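Local coordinates for protein peroxinectin A (Dictyostelium discoideum, PDB 6ERC) that oxidises phenolic donors, iodide and thiocyanate with hydrogen peroxide as a secreted haem peroxidase, at residues N215-R229 with S330-L344. Residues are numbered along the deposited sequence; the frame is centred on the assembly and turned at random.
With HEM (protoporphyrin IX containing Fe), chain F.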
# COMPACT_ATOMS: atom_id res chain seq x y z
N ASN A 215 -8.94 -0.96 8.38
CA ASN A 215 -10.27 -0.39 8.21
C ASN A 215 -10.30 0.78 7.23
O ASN A 215 -11.37 1.36 7.04
CB ASN A 215 -10.82 0.09 9.56
CG ASN A 215 -11.02 -1.05 10.54
OD1 ASN A 215 -12.10 -1.63 10.64
ND2 ASN A 215 -9.97 -1.38 11.29
N GLU A 216 -9.16 1.13 6.61
CA GLU A 216 -9.10 2.31 5.76
C GLU A 216 -10.28 2.37 4.80
O GLU A 216 -10.95 3.40 4.68
CB GLU A 216 -7.78 2.34 4.99
CG GLU A 216 -7.38 3.73 4.45
CD GLU A 216 -7.95 4.04 3.07
OE1 GLU A 216 -8.76 3.24 2.56
OE2 GLU A 216 -7.57 5.08 2.50
N ASN A 217 -10.57 1.27 4.12
CA ASN A 217 -11.73 1.21 3.25
C ASN A 217 -12.30 -0.20 3.26
O ASN A 217 -11.58 -1.16 3.58
CB ASN A 217 -11.40 1.64 1.81
CG ASN A 217 -10.48 0.67 1.11
OD1 ASN A 217 -10.93 -0.30 0.51
ND2 ASN A 217 -9.18 0.94 1.16
N PRO A 218 -13.57 -0.37 2.90
CA PRO A 218 -14.18 -1.71 2.97
C PRO A 218 -13.57 -2.70 2.00
O PRO A 218 -13.32 -3.85 2.37
CB PRO A 218 -15.66 -1.44 2.66
CG PRO A 218 -15.85 0.05 2.80
CD PRO A 218 -14.53 0.65 2.45
N GLY A 219 -13.33 -2.29 0.75
CA GLY A 219 -12.69 -3.18 -0.19
C GLY A 219 -11.40 -3.77 0.34
O GLY A 219 -11.05 -4.90 0.01
N LEU A 220 -10.69 -3.01 1.17
CA LEU A 220 -9.50 -3.54 1.83
C LEU A 220 -9.88 -4.55 2.90
O LEU A 220 -9.25 -5.60 3.02
CB LEU A 220 -8.69 -2.39 2.43
CG LEU A 220 -7.37 -2.74 3.13
CD1 LEU A 220 -6.40 -3.40 2.16
CD2 LEU A 220 -6.76 -1.48 3.73
N LEU A 221 -10.91 -4.24 3.69
CA LEU A 221 -11.39 -5.18 4.70
C LEU A 221 -11.92 -6.46 4.06
O LEU A 221 -11.78 -7.54 4.63
CB LEU A 221 -12.47 -4.53 5.56
CG LEU A 221 -11.98 -3.93 6.88
CD1 LEU A 221 -13.00 -2.95 7.43
CD2 LEU A 221 -11.71 -5.05 7.87
N SER A 222 -12.54 -6.34 2.89
CA SER A 222 -13.06 -7.53 2.21
C SER A 222 -11.93 -8.51 1.89
O SER A 222 -12.08 -9.72 2.08
CB SER A 222 -13.81 -7.14 0.95
OG SER A 222 -15.03 -6.50 1.27
N ILE A 223 -10.80 -8.00 1.41
CA ILE A 223 -9.66 -8.87 1.15
C ILE A 223 -9.19 -9.52 2.44
O ILE A 223 -8.89 -10.72 2.48
CB ILE A 223 -8.53 -8.10 0.44
CG1 ILE A 223 -8.99 -7.64 -0.94
CG2 ILE A 223 -7.28 -8.99 0.32
CD1 ILE A 223 -7.98 -6.78 -1.70
N HIS A 224 -9.12 -8.74 3.52
CA HIS A 224 -8.80 -9.32 4.82
C HIS A 224 -9.74 -10.47 5.14
O HIS A 224 -9.31 -11.55 5.57
CB HIS A 224 -8.87 -8.26 5.91
CG HIS A 224 -7.73 -7.29 5.91
ND1 HIS A 224 -7.54 -6.38 4.89
CD2 HIS A 224 -6.73 -7.09 6.80
CE1 HIS A 224 -6.46 -5.66 5.16
NE2 HIS A 224 -5.96 -6.07 6.31
N THR A 225 -11.04 -10.26 4.93
CA THR A 225 -12.03 -11.26 5.31
C THR A 225 -11.82 -12.56 4.55
O THR A 225 -11.80 -13.65 5.15
CB THR A 225 -13.44 -10.71 5.06
OG1 THR A 225 -13.61 -9.49 5.79
CG2 THR A 225 -14.50 -11.70 5.49
N LEU A 226 -11.67 -12.48 3.23
CA LEU A 226 -11.62 -13.70 2.42
C LEU A 226 -10.40 -14.54 2.77
O LEU A 226 -10.48 -15.77 2.83
CB LEU A 226 -11.63 -13.35 0.93
CG LEU A 226 -12.84 -12.58 0.40
CD1 LEU A 226 -12.82 -12.55 -1.12
CD2 LEU A 226 -14.16 -13.15 0.90
N LEU A 227 -9.25 -13.89 3.00
CA LEU A 227 -8.05 -14.65 3.35
C LEU A 227 -8.15 -15.22 4.76
O LEU A 227 -7.50 -16.23 5.06
CB LEU A 227 -6.81 -13.78 3.20
CG LEU A 227 -6.44 -13.36 1.78
CD1 LEU A 227 -5.15 -12.55 1.78
CD2 LEU A 227 -6.32 -14.56 0.85
N LEU A 228 -8.93 -14.59 5.63
CA LEU A 228 -9.21 -15.18 6.92
C LEU A 228 -10.11 -16.41 6.78
O LEU A 228 -9.86 -17.45 7.40
CB LEU A 228 -9.86 -14.15 7.85
CG LEU A 228 -8.98 -13.01 8.36
CD1 LEU A 228 -9.84 -11.98 9.08
CD2 LEU A 228 -7.89 -13.51 9.28
N ARG A 229 -11.16 -16.30 5.96
CA ARG A 229 -12.00 -17.46 5.67
C ARG A 229 -11.18 -18.59 5.06
O ARG A 229 -11.27 -19.74 5.49
CB ARG A 229 -13.13 -17.06 4.73
CG ARG A 229 -14.15 -16.12 5.34
CD ARG A 229 -15.19 -15.71 4.30
NE ARG A 229 -16.18 -14.80 4.85
CZ ARG A 229 -17.19 -14.29 4.16
NH1 ARG A 229 -17.35 -14.61 2.88
NH2 ARG A 229 -18.05 -13.47 4.75
N SER A 330 -16.70 6.12 2.85
CA SER A 330 -16.28 4.77 3.21
C SER A 330 -15.01 4.75 4.06
O SER A 330 -14.55 3.66 4.42
CB SER A 330 -16.06 3.93 1.95
OG SER A 330 -14.89 4.35 1.26
N TYR A 331 -14.43 5.91 4.38
CA TYR A 331 -13.21 5.95 5.17
C TYR A 331 -13.50 5.46 6.58
O TYR A 331 -14.25 6.09 7.33
CB TYR A 331 -12.64 7.37 5.20
CG TYR A 331 -12.17 7.89 3.86
CD1 TYR A 331 -11.58 7.04 2.93
CD2 TYR A 331 -12.31 9.23 3.53
CE1 TYR A 331 -11.14 7.52 1.70
CE2 TYR A 331 -11.88 9.72 2.32
CZ TYR A 331 -11.30 8.86 1.40
OH TYR A 331 -10.87 9.35 0.19
N PHE A 332 -12.90 4.33 6.95
CA PHE A 332 -13.05 3.76 8.29
C PHE A 332 -14.52 3.62 8.66
O PHE A 332 -14.98 4.10 9.70
CB PHE A 332 -12.29 4.60 9.32
CG PHE A 332 -10.81 4.67 9.06
CD1 PHE A 332 -9.94 3.81 9.71
CD2 PHE A 332 -10.30 5.58 8.16
CE1 PHE A 332 -8.58 3.87 9.47
CE2 PHE A 332 -8.94 5.65 7.92
CZ PHE A 332 -8.08 4.79 8.57
N ASN A 333 -15.27 2.95 7.79
CA ASN A 333 -16.71 2.76 7.97
C ASN A 333 -17.03 1.27 7.98
O ASN A 333 -17.08 0.63 6.92
CB ASN A 333 -17.49 3.46 6.86
CG ASN A 333 -18.99 3.26 6.99
OD1 ASN A 333 -19.49 2.88 8.05
ND2 ASN A 333 -19.71 3.50 5.90
N PRO A 334 -17.24 0.66 9.16
CA PRO A 334 -17.60 -0.77 9.18
C PRO A 334 -18.97 -1.06 8.61
O PRO A 334 -19.20 -2.19 8.15
CB PRO A 334 -17.54 -1.12 10.68
CG PRO A 334 -16.72 -0.03 11.31
CD PRO A 334 -17.00 1.19 10.51
N HIS A 335 -19.90 -0.10 8.60
CA HIS A 335 -21.24 -0.35 8.09
C HIS A 335 -21.22 -0.83 6.65
O HIS A 335 -22.21 -1.43 6.20
CB HIS A 335 -22.10 0.91 8.20
CG HIS A 335 -22.57 1.18 9.59
ND1 HIS A 335 -23.91 1.24 9.92
CD2 HIS A 335 -21.89 1.40 10.74
CE1 HIS A 335 -24.03 1.49 11.21
NE2 HIS A 335 -22.82 1.59 11.74
N ALA A 336 -20.14 -0.59 5.91
CA ALA A 336 -20.05 -1.05 4.53
C ALA A 336 -20.13 -2.56 4.42
O ALA A 336 -20.44 -3.07 3.34
CB ALA A 336 -18.76 -0.54 3.90
N LEU A 337 -19.84 -3.30 5.50
CA LEU A 337 -19.92 -4.75 5.50
C LEU A 337 -21.19 -5.27 6.16
O LEU A 337 -21.29 -6.48 6.42
CB LEU A 337 -18.69 -5.35 6.19
CG LEU A 337 -17.32 -5.00 5.61
CD1 LEU A 337 -16.22 -5.73 6.38
CD2 LEU A 337 -17.25 -5.35 4.13
N ASN A 338 -22.17 -4.40 6.44
CA ASN A 338 -23.40 -4.86 7.08
C ASN A 338 -24.12 -5.90 6.23
O ASN A 338 -24.82 -6.76 6.76
CB ASN A 338 -24.33 -3.68 7.36
CG ASN A 338 -23.86 -2.84 8.54
OD1 ASN A 338 -23.18 -3.33 9.44
ND2 ASN A 338 -24.24 -1.56 8.54
N ARG A 339 -23.97 -5.82 4.90
CA ARG A 339 -24.59 -6.78 3.99
C ARG A 339 -23.58 -7.79 3.45
O ARG A 339 -23.77 -8.33 2.36
CB ARG A 339 -25.27 -6.05 2.84
CG ARG A 339 -26.50 -5.24 3.25
CD ARG A 339 -27.06 -4.42 2.09
NE ARG A 339 -28.31 -3.75 2.43
CZ ARG A 339 -28.91 -2.84 1.67
NH1 ARG A 339 -28.37 -2.47 0.51
NH2 ARG A 339 -30.05 -2.29 2.06
N GLY A 340 -22.51 -8.06 4.19
CA GLY A 340 -21.51 -9.03 3.78
C GLY A 340 -20.54 -8.47 2.76
O GLY A 340 -20.72 -7.39 2.19
N VAL A 341 -19.47 -9.24 2.53
CA VAL A 341 -18.44 -8.81 1.59
C VAL A 341 -18.83 -9.07 0.14
O VAL A 341 -18.29 -8.43 -0.77
CB VAL A 341 -17.10 -9.52 1.87
CG1 VAL A 341 -16.61 -9.20 3.27
CG2 VAL A 341 -17.22 -11.03 1.66
N GLU A 342 -19.76 -10.00 -0.11
CA GLU A 342 -20.07 -10.38 -1.49
C GLU A 342 -20.49 -9.19 -2.35
O GLU A 342 -20.01 -9.08 -3.49
CB GLU A 342 -21.15 -11.47 -1.50
CG GLU A 342 -20.65 -12.85 -1.10
CD GLU A 342 -20.41 -12.98 0.40
OE1 GLU A 342 -20.89 -12.12 1.16
OE2 GLU A 342 -19.75 -13.96 0.81
N PRO A 343 -21.37 -8.29 -1.89
CA PRO A 343 -21.75 -7.16 -2.76
C PRO A 343 -20.57 -6.27 -3.13
O PRO A 343 -20.53 -5.74 -4.25
CB PRO A 343 -22.78 -6.41 -1.91
CG PRO A 343 -23.28 -7.41 -0.93
CD PRO A 343 -22.12 -8.30 -0.63
N LEU A 344 -19.62 -6.08 -2.22
CA LEU A 344 -18.41 -5.32 -2.56
C LEU A 344 -17.58 -6.06 -3.60
O LEU A 344 -17.20 -5.49 -4.63
CB LEU A 344 -17.58 -5.07 -1.30
CG LEU A 344 -18.13 -4.01 -0.35
CD1 LEU A 344 -17.46 -4.13 1.00
CD2 LEU A 344 -17.92 -2.61 -0.93
CHA HEM F . 0.23 5.62 1.98
CHB HEM F . -4.57 6.25 1.92
CHC HEM F . -4.88 3.36 -1.98
CHD HEM F . -0.06 2.93 -2.05
C1A HEM F . -1.03 6.08 2.25
C2A HEM F . -1.36 7.09 3.23
C3A HEM F . -2.69 7.28 3.22
C4A HEM F . -3.24 6.38 2.23
CMA HEM F . -3.50 8.26 4.10
CAA HEM F . -0.33 7.82 4.10
CBA HEM F . -0.31 9.27 3.64
CGA HEM F . 1.01 9.91 4.01
O1A HEM F . 2.07 9.46 3.49
O2A HEM F . 1.01 10.87 4.81
C1B HEM F . -5.06 5.51 0.87
C2B HEM F . -6.46 5.37 0.54
C3B HEM F . -6.55 4.57 -0.53
C4B HEM F . -5.21 4.17 -0.92
CMB HEM F . -7.57 6.06 1.35
CAB HEM F . -7.81 4.10 -1.31
CBB HEM F . -9.04 4.52 -1.02
C1C HEM F . -3.61 2.99 -2.36
C2C HEM F . -3.24 2.15 -3.48
C3C HEM F . -1.90 2.03 -3.50
C4C HEM F . -1.39 2.80 -2.38
CMC HEM F . -4.31 1.56 -4.43
CAC HEM F . -0.92 1.28 -4.43
CBC HEM F . -1.26 0.53 -5.48
C1D HEM F . 0.43 3.58 -0.95
C2D HEM F . 1.81 3.59 -0.51
C3D HEM F . 1.88 4.34 0.59
C4D HEM F . 0.55 4.82 0.91
CMD HEM F . 2.97 2.88 -1.24
CAD HEM F . 3.12 4.65 1.45
CBD HEM F . 3.33 3.41 2.32
CGD HEM F . 3.88 3.78 3.67
O1D HEM F . 3.07 4.13 4.57
O2D HEM F . 5.12 3.73 3.87
NA HEM F . -2.21 5.67 1.66
NB HEM F . -4.32 4.77 -0.03
NC HEM F . -2.45 3.37 -1.71
ND HEM F . -0.31 4.34 -0.06
FE HEM F . -2.29 4.50 -0.01
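E216 and F332 join the two segments through their backbones: F332 N donates to E216 O at 3.1 Å, from above the carbonyl plane, and the CA-H of Y331 is directed at the same oxygen. Beyond this junction, 330-344 runs beside the opening turns of helix 218-241, in the mainly helical animal haem peroxidase fold. N217 is the helix N-cap; with its CG lodged between backbone N and carbonyl carbon (chi1 67°), OD1 turns back to accept from L220 N.

E216 suits its place because its carboxylate is esterified to the haem, OE2 lying 1.5 Å from the methyl carbon CMB, a covalent link characteristic of this family. The other oxygen, OE1, takes a 2.7 Å bond from N217 ND2, which should limit turning of the ester. Meanwhile the CA of E216 sits over the centre of the F332 ring, a CH-pi contact 3.9 Å from the centroid, while CB of N215 meets ring atom CD1. A flat aromatic can underlie the backbone here; an alanine in its place would probably open a gap beneath E216 and give the haem-bearing residue more freedom to shift.

Farther along, the rigid ring of P218 packs its CB against L344 CD1, and V341, branched at CB, spreads over the helix: CG1 lies against T225 while CG2 reaches L226 CD2 at 3.8 Å. S222 is small enough for V341 and L344 to close over it. At the far end, the extended R229 is also held by the carbonyls of T497 and D183; its NH1 meets the syn side of E342 OE2 at 3.2 Å, a salt bridge with the guanidinium and carboxylate planes 23° apart.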